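Local coordinates for protein hydrazine synthase subunit alpha (Candidatus Kuenenia stuttgartiensis, PDB 5C2V) that forms, within the hydrazine synthase complex, the subunit that condenses hydroxylamine with ammonia to yield hydrazine, and carries two c-type hemes, at residues Tyr183-Lys196 with Asn215-Asn228. Sequence-based numbering, arbitrary orientation.
Sequences YAYNLYRLDTQGGK and NTTIDQITYNLSSN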
loop_
_atom_site.group_PDB
_atom_site.type_symbol
_atom_site.label_atom_id
_atom_site.label_comp_id
_atom_site.label_asym_id
_atom_site.label_seq_id
_atom_site.Cartn_x
_atom_site.Cartn_y
_atom_site.Cartn_z
ATOM N N TYR D 183 -24.446 -1.454 -14.082
ATOM C CA TYR D 183 -24.039 -2.190 -15.272
ATOM C C TYR D 183 -23.040 -3.288 -14.915
ATOM O O TYR D 183 -22.221 -3.108 -14.017
ATOM C CB TYR D 183 -23.432 -1.239 -16.308
ATOM C CG TYR D 183 -22.375 -0.309 -15.748
ATOM C CD1 TYR D 183 -21.034 -0.670 -15.748
ATOM C CD2 TYR D 183 -22.720 0.931 -15.224
ATOM C CE1 TYR D 183 -20.066 0.178 -15.239
ATOM C CE2 TYR D 183 -21.759 1.786 -14.714
ATOM C CZ TYR D 183 -20.434 1.403 -14.723
ATOM O OH TYR D 183 -19.473 2.250 -14.216
ATOM N N ALA D 184 -23.099 -4.420 -15.610
ATOM C CA ALA D 184 -21.987 -5.365 -15.581
ATOM C C ALA D 184 -21.674 -5.850 -16.993
ATOM O O ALA D 184 -22.448 -6.600 -17.587
ATOM C CB ALA D 184 -22.304 -6.539 -14.668
ATOM N N TYR D 185 -20.527 -5.430 -17.515
ATOM C CA TYR D 185 -20.113 -5.795 -18.865
ATOM C C TYR D 185 -19.394 -7.136 -18.959
ATOM O O TYR D 185 -18.784 -7.602 -17.996
ATOM C CB TYR D 185 -19.242 -4.693 -19.462
ATOM C CG TYR D 185 -20.052 -3.510 -19.936
ATOM C CD1 TYR D 185 -20.390 -2.483 -19.067
ATOM C CD2 TYR D 185 -20.500 -3.434 -21.248
ATOM C CE1 TYR D 185 -21.139 -1.406 -19.494
ATOM C CE2 TYR D 185 -21.250 -2.360 -21.684
ATOM C CZ TYR D 185 -21.567 -1.348 -20.804
ATOM O OH TYR D 185 -22.312 -0.275 -21.233
ATOM N N ASN D 186 -19.478 -7.744 -20.136
ATOM C CA ASN D 186 -18.722 -8.945 -20.455
ATOM C C ASN D 186 -18.412 -8.988 -21.947
ATOM O O ASN D 186 -18.824 -8.101 -22.695
ATOM C CB ASN D 186 -19.490 -10.191 -20.024
ATOM C CG ASN D 186 -19.214 -10.574 -18.584
ATOM O OD1 ASN D 186 -18.063 -10.609 -18.151
ATOM N ND2 ASN D 186 -20.269 -10.878 -17.838
ATOM N N LEU D 187 -17.688 -10.013 -22.382
ATOM C CA LEU D 187 -17.329 -10.127 -23.790
ATOM C C LEU D 187 -18.214 -11.130 -24.521
ATOM O O LEU D 187 -18.525 -12.202 -24.002
ATOM C CB LEU D 187 -15.858 -10.516 -23.944
ATOM C CG LEU D 187 -14.827 -9.462 -23.533
ATOM C CD1 LEU D 187 -13.421 -9.914 -23.899
ATOM C CD2 LEU D 187 -15.144 -8.117 -24.171
ATOM N N TYR D 188 -18.618 -10.760 -25.731
ATOM C CA TYR D 188 -19.438 -11.609 -26.582
ATOM C C TYR D 188 -18.768 -11.837 -27.930
ATOM O O TYR D 188 -18.192 -10.910 -28.515
ATOM C CB TYR D 188 -20.818 -10.986 -26.808
ATOM C CG TYR D 188 -21.760 -11.042 -25.628
ATOM C CD1 TYR D 188 -21.748 -10.050 -24.656
ATOM C CD2 TYR D 188 -22.682 -12.072 -25.502
ATOM C CE1 TYR D 188 -22.616 -10.093 -23.582
ATOM C CE2 TYR D 188 -23.555 -12.123 -24.432
ATOM C CZ TYR D 188 -23.517 -11.131 -23.475
ATOM O OH TYR D 188 -24.384 -11.178 -22.407
ATOM N N ARG D 189 -18.844 -13.071 -28.418
ATOM C CA ARG D 189 -18.466 -13.370 -29.793
ATOM C C ARG D 189 -19.731 -13.439 -30.642
ATOM O O ARG D 189 -20.772 -13.928 -30.193
ATOM C CB ARG D 189 -17.666 -14.672 -29.887
ATOM C CG ARG D 189 -18.427 -15.936 -29.527
ATOM C CD ARG D 189 -17.585 -17.169 -29.824
ATOM N NE ARG D 189 -18.224 -18.402 -29.375
ATOM C CZ ARG D 189 -17.702 -19.614 -29.541
ATOM N NH1 ARG D 189 -16.533 -19.756 -30.150
ATOM N NH2 ARG D 189 -18.350 -20.684 -29.101
ATOM N N LEU D 190 -19.639 -12.934 -31.867
ATOM C CA LEU D 190 -20.811 -12.781 -32.719
ATOM C C LEU D 190 -20.583 -13.348 -34.116
ATOM O O LEU D 190 -19.688 -12.907 -34.839
ATOM C CB LEU D 190 -21.204 -11.301 -32.803
ATOM C CG LEU D 190 -22.387 -10.866 -33.674
ATOM C CD1 LEU D 190 -23.090 -9.688 -33.034
ATOM C CD2 LEU D 190 -21.933 -10.489 -35.074
ATOM N N ASP D 191 -21.401 -14.328 -34.483
ATOM C CA ASP D 191 -21.412 -14.851 -35.840
ATOM C C ASP D 191 -22.273 -13.947 -36.713
ATOM O O ASP D 191 -23.466 -13.742 -36.441
ATOM C CB ASP D 191 -21.928 -16.291 -35.873
ATOM C CG ASP D 191 -21.562 -17.015 -37.157
ATOM O OD1 ASP D 191 -21.596 -16.386 -38.236
ATOM O OD2 ASP D 191 -21.235 -18.218 -37.089
ATOM N N THR D 192 -21.646 -13.409 -37.757
ATOM C CA THR D 192 -22.275 -12.446 -38.651
ATOM C C THR D 192 -23.132 -13.108 -39.725
ATOM O O THR D 192 -23.969 -12.454 -40.346
ATOM C CB THR D 192 -21.217 -11.567 -39.350
ATOM O OG1 THR D 192 -20.411 -12.380 -40.212
ATOM C CG2 THR D 192 -20.323 -10.884 -38.326
ATOM N N GLN D 193 -22.920 -14.400 -39.947
ATOM C CA GLN D 193 -23.632 -15.100 -41.011
ATOM C C GLN D 193 -24.871 -15.838 -40.515
ATOM O O GLN D 193 -25.572 -16.474 -41.302
ATOM C CB GLN D 193 -22.691 -16.072 -41.729
ATOM C CG GLN D 193 -21.650 -15.375 -42.595
ATOM C CD GLN D 193 -22.267 -14.427 -43.611
ATOM O OE1 GLN D 193 -23.413 -14.602 -44.031
ATOM N NE2 GLN D 193 -21.508 -13.413 -44.008
ATOM N N GLY D 194 -25.154 -15.726 -39.221
ATOM C CA GLY D 194 -26.329 -16.355 -38.642
ATOM C C GLY D 194 -26.028 -17.693 -37.998
ATOM O O GLY D 194 -26.922 -18.517 -37.799
ATOM N N GLY D 195 -24.758 -17.910 -37.677
ATOM C CA GLY D 195 -24.321 -19.154 -37.076
ATOM C C GLY D 195 -23.638 -20.051 -38.087
ATOM O O GLY D 195 -23.147 -21.126 -37.743
ATOM N N LYS D 196 -23.590 -19.628 -39.340
ATOM C CA LYS D 196 -23.066 -20.521 -40.360
ATOM C C LYS D 196 -21.540 -20.549 -40.373
ATOM O O LYS D 196 -20.949 -21.492 -40.882
ATOM C CB LYS D 196 -23.619 -20.144 -41.739
ATOM C CG LYS D 196 -25.039 -20.657 -41.979
ATOM C CD LYS D 196 -26.067 -19.599 -41.622
ATOM C CE LYS D 196 -27.491 -20.113 -41.715
ATOM N NZ LYS D 196 -28.468 -19.016 -41.467
ATOM N N ASN D 215 -30.042 -11.812 -38.897
ATOM C CA ASN D 215 -29.171 -12.888 -39.374
ATOM C C ASN D 215 -27.835 -12.912 -38.630
ATOM O O ASN D 215 -26.772 -13.004 -39.243
ATOM C CB ASN D 215 -28.933 -12.762 -40.884
ATOM C CG ASN D 215 -28.355 -14.028 -41.494
ATOM O OD1 ASN D 215 -28.732 -15.140 -41.124
ATOM N ND2 ASN D 215 -27.425 -13.863 -42.429
ATOM N N THR D 216 -27.894 -12.815 -37.304
ATOM C CA THR D 216 -26.684 -12.835 -36.481
ATOM C C THR D 216 -26.880 -13.710 -35.248
ATOM O O THR D 216 -28.011 -14.010 -34.872
ATOM C CB THR D 216 -26.276 -11.418 -36.028
ATOM O OG1 THR D 216 -27.352 -10.818 -35.296
ATOM C CG2 THR D 216 -25.934 -10.543 -37.224
ATOM N N THR D 217 -25.782 -14.121 -34.619
ATOM C CA THR D 217 -25.886 -14.918 -33.394
ATOM C C THR D 217 -24.825 -14.504 -32.375
ATOM O O THR D 217 -23.691 -14.218 -32.745
ATOM C CB THR D 217 -25.748 -16.428 -33.689
ATOM O OG1 THR D 217 -26.665 -16.800 -34.726
ATOM C CG2 THR D 217 -26.043 -17.253 -32.443
ATOM N N ILE D 218 -25.189 -14.461 -31.095
ATOM C CA ILE D 218 -24.223 -14.078 -30.066
ATOM C C ILE D 218 -24.014 -15.152 -28.998
ATOM O O ILE D 218 -24.945 -15.872 -28.620
ATOM C CB ILE D 218 -24.631 -12.766 -29.361
ATOM C CG1 ILE D 218 -26.052 -12.868 -28.803
ATOM C CG2 ILE D 218 -24.520 -11.592 -30.316
ATOM C CD1 ILE D 218 -26.494 -11.641 -28.037
ATOM N N ASP D 219 -22.774 -15.240 -28.524
ATOM C CA ASP D 219 -22.393 -16.157 -27.454
ATOM C C ASP D 219 -21.529 -15.424 -26.429
ATOM O O ASP D 219 -20.676 -14.617 -26.797
ATOM C CB ASP D 219 -21.644 -17.366 -28.022
ATOM C CG ASP D 219 -21.171 -18.321 -26.943
ATOM O OD1 ASP D 219 -21.946 -18.591 -26.002
ATOM O OD2 ASP D 219 -20.021 -18.800 -27.037
ATOM N N GLN D 220 -21.744 -15.706 -25.146
ATOM C CA GLN D 220 -21.017 -15.011 -24.084
ATOM C C GLN D 220 -19.760 -15.773 -23.674
ATOM O O GLN D 220 -19.842 -16.853 -23.089
ATOM C CB GLN D 220 -21.924 -14.806 -22.870
ATOM C CG GLN D 220 -21.278 -14.033 -21.733
ATOM C CD GLN D 220 -22.203 -13.867 -20.546
ATOM O OE1 GLN D 220 -23.385 -14.211 -20.609
ATOM N NE2 GLN D 220 -21.671 -13.339 -19.450
ATOM N N ILE D 221 -18.599 -15.207 -23.988
ATOM C CA ILE D 221 -17.329 -15.876 -23.722
ATOM C C ILE D 221 -16.670 -15.534 -22.378
ATOM O O ILE D 221 -15.739 -16.221 -21.958
ATOM C CB ILE D 221 -16.316 -15.568 -24.839
ATOM C CG1 ILE D 221 -15.989 -14.072 -24.858
ATOM C CG2 ILE D 221 -16.864 -16.017 -26.184
ATOM C CD1 ILE D 221 -15.032 -13.671 -25.957
ATOM N N THR D 222 -17.147 -14.490 -21.704
ATOM C CA THR D 222 -16.561 -14.077 -20.422
ATOM C C THR D 222 -17.641 -13.861 -19.369
ATOM O O THR D 222 -18.610 -13.150 -19.603
ATOM C CB THR D 222 -15.726 -12.786 -20.552
ATOM O OG1 THR D 222 -16.569 -11.702 -20.964
ATOM C CG2 THR D 222 -14.596 -12.969 -21.556
ATOM N N TYR D 223 -17.495 -14.537 -18.237
ATOM C CA TYR D 223 -18.504 -14.526 -17.179
ATOM C C TYR D 223 -18.230 -13.656 -15.938
ATOM O O TYR D 223 -18.960 -13.752 -14.950
ATOM C CB TYR D 223 -18.801 -15.972 -16.800
ATOM C CG TYR D 223 -19.473 -16.640 -17.975
ATOM C CD1 TYR D 223 -18.736 -17.344 -18.920
ATOM C CD2 TYR D 223 -20.835 -16.484 -18.194
ATOM C CE1 TYR D 223 -19.346 -17.918 -20.017
ATOM C CE2 TYR D 223 -21.454 -17.055 -19.285
ATOM C CZ TYR D 223 -20.707 -17.770 -20.194
ATOM O OH TYR D 223 -21.325 -18.338 -21.284
ATOM N N ASN D 224 -17.180 -12.836 -15.982
ATOM C CA ASN D 224 -16.803 -11.967 -14.857
ATOM C C ASN D 224 -17.972 -11.159 -14.282
ATOM O O ASN D 224 -18.778 -10.598 -15.024
ATOM C CB ASN D 224 -15.696 -10.999 -15.297
ATOM C CG ASN D 224 -15.061 -10.249 -14.131
ATOM O OD1 ASN D 224 -15.516 -10.334 -12.992
ATOM N ND2 ASN D 224 -14.007 -9.493 -14.426
ATOM N N LEU D 225 -18.052 -11.114 -12.953
ATOM C CA LEU D 225 -19.123 -10.402 -12.257
ATOM C C LEU D 225 -18.940 -8.888 -12.310
ATOM O O LEU D 225 -19.867 -8.132 -12.017
ATOM C CB LEU D 225 -19.218 -10.863 -10.801
ATOM C CG LEU D 225 -20.015 -12.148 -10.568
ATOM C CD1 LEU D 225 -20.059 -12.505 -9.091
ATOM C CD2 LEU D 225 -21.420 -12.001 -11.123
ATOM N N SER D 226 -17.741 -8.451 -12.677
ATOM C CA SER D 226 -17.504 -7.041 -12.954
ATOM C C SER D 226 -17.216 -6.873 -14.439
ATOM O O SER D 226 -17.182 -7.850 -15.186
ATOM C CB SER D 226 -16.353 -6.493 -12.108
ATOM O OG SER D 226 -16.765 -6.286 -10.767
ATOM N N SER D 227 -16.999 -5.634 -14.864
ATOM C CA SER D 227 -16.957 -5.318 -16.287
ATOM C C SER D 227 -15.679 -5.759 -16.997
ATOM O O SER D 227 -14.571 -5.430 -16.575
ATOM C CB SER D 227 -17.151 -3.814 -16.486
ATOM O OG SER D 227 -18.441 -3.406 -16.063
ATOM N N ASN D 228 -15.856 -6.510 -18.080
ATOM C CA ASN D 228 -14.787 -6.765 -19.041
ATOM C C ASN D 228 -15.033 -5.912 -20.277
ATOM O O ASN D 228 -16.144 -5.893 -20.807
ATOM C CB ASN D 228 -14.717 -8.245 -19.416
ATOM C CG ASN D 228 -14.116 -9.098 -18.320
ATOM O OD1 ASN D 228 -13.330 -8.618 -17.507
ATOM N ND2 ASN D 228 -14.476 -10.376 -18.301
#
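Arg189 and Asp219 face each other as an antiparallel hydrogen-bonded pair: Arg189 N reaches Asp219 O at 2.9 Å, and Asp219 N returns the same distance to Arg189 O. Asp191 and Thr217 form a second such reciprocal pair of hydrogen bonds further along, joining strands 186-191 and 216-220 within a propeller-domain sheet.

The same Arg189-Asp219 pair carries a salt bridge. The two side chains run side by side, and Arg189 NE donates to the anti lone pair of Asp219 OD2 at 3.0 Å, the oxygen lying 24° out of the guanidinium plane; NH2 adds a weak bond. Asp219 CG stands anti to the backbone N (chi1 177°), which brings the carboxylate alongside the extended arginine. Asp219 OD2 also bridges to Arg549, while Arg189 NH2 donates to Thr401 O.

Apolar contacts line the other face. Gln220 CG sits over the Tyr188 ring, 4.3 Å from its centroid, a CH-pi contact made by the methylene part of the glutamine, offset toward the ring's rim; next along, branched Ile218 CG2 lies 3.6 Å from Leu190 CD1.

Beyond the ladder, side chains take over some of the backbone partners. Ser227 OG accepts from Tyr185 N at 3.2 Å, nearly straight at 170°, and Asn186 ND2 donates to Asn224 O at 3.2 Å. Asn224, whose OD1 closes an Asx turn onto Ser226 N, suits a tight bend.

Because Asp219 OD2 is bridged to both Arg189 and Arg549 in a buried contact, Asp219 probably remains ionised, offsetting part of their positive charge, while short polar side chains satisfy backbone groups where the regular strand pairing stops.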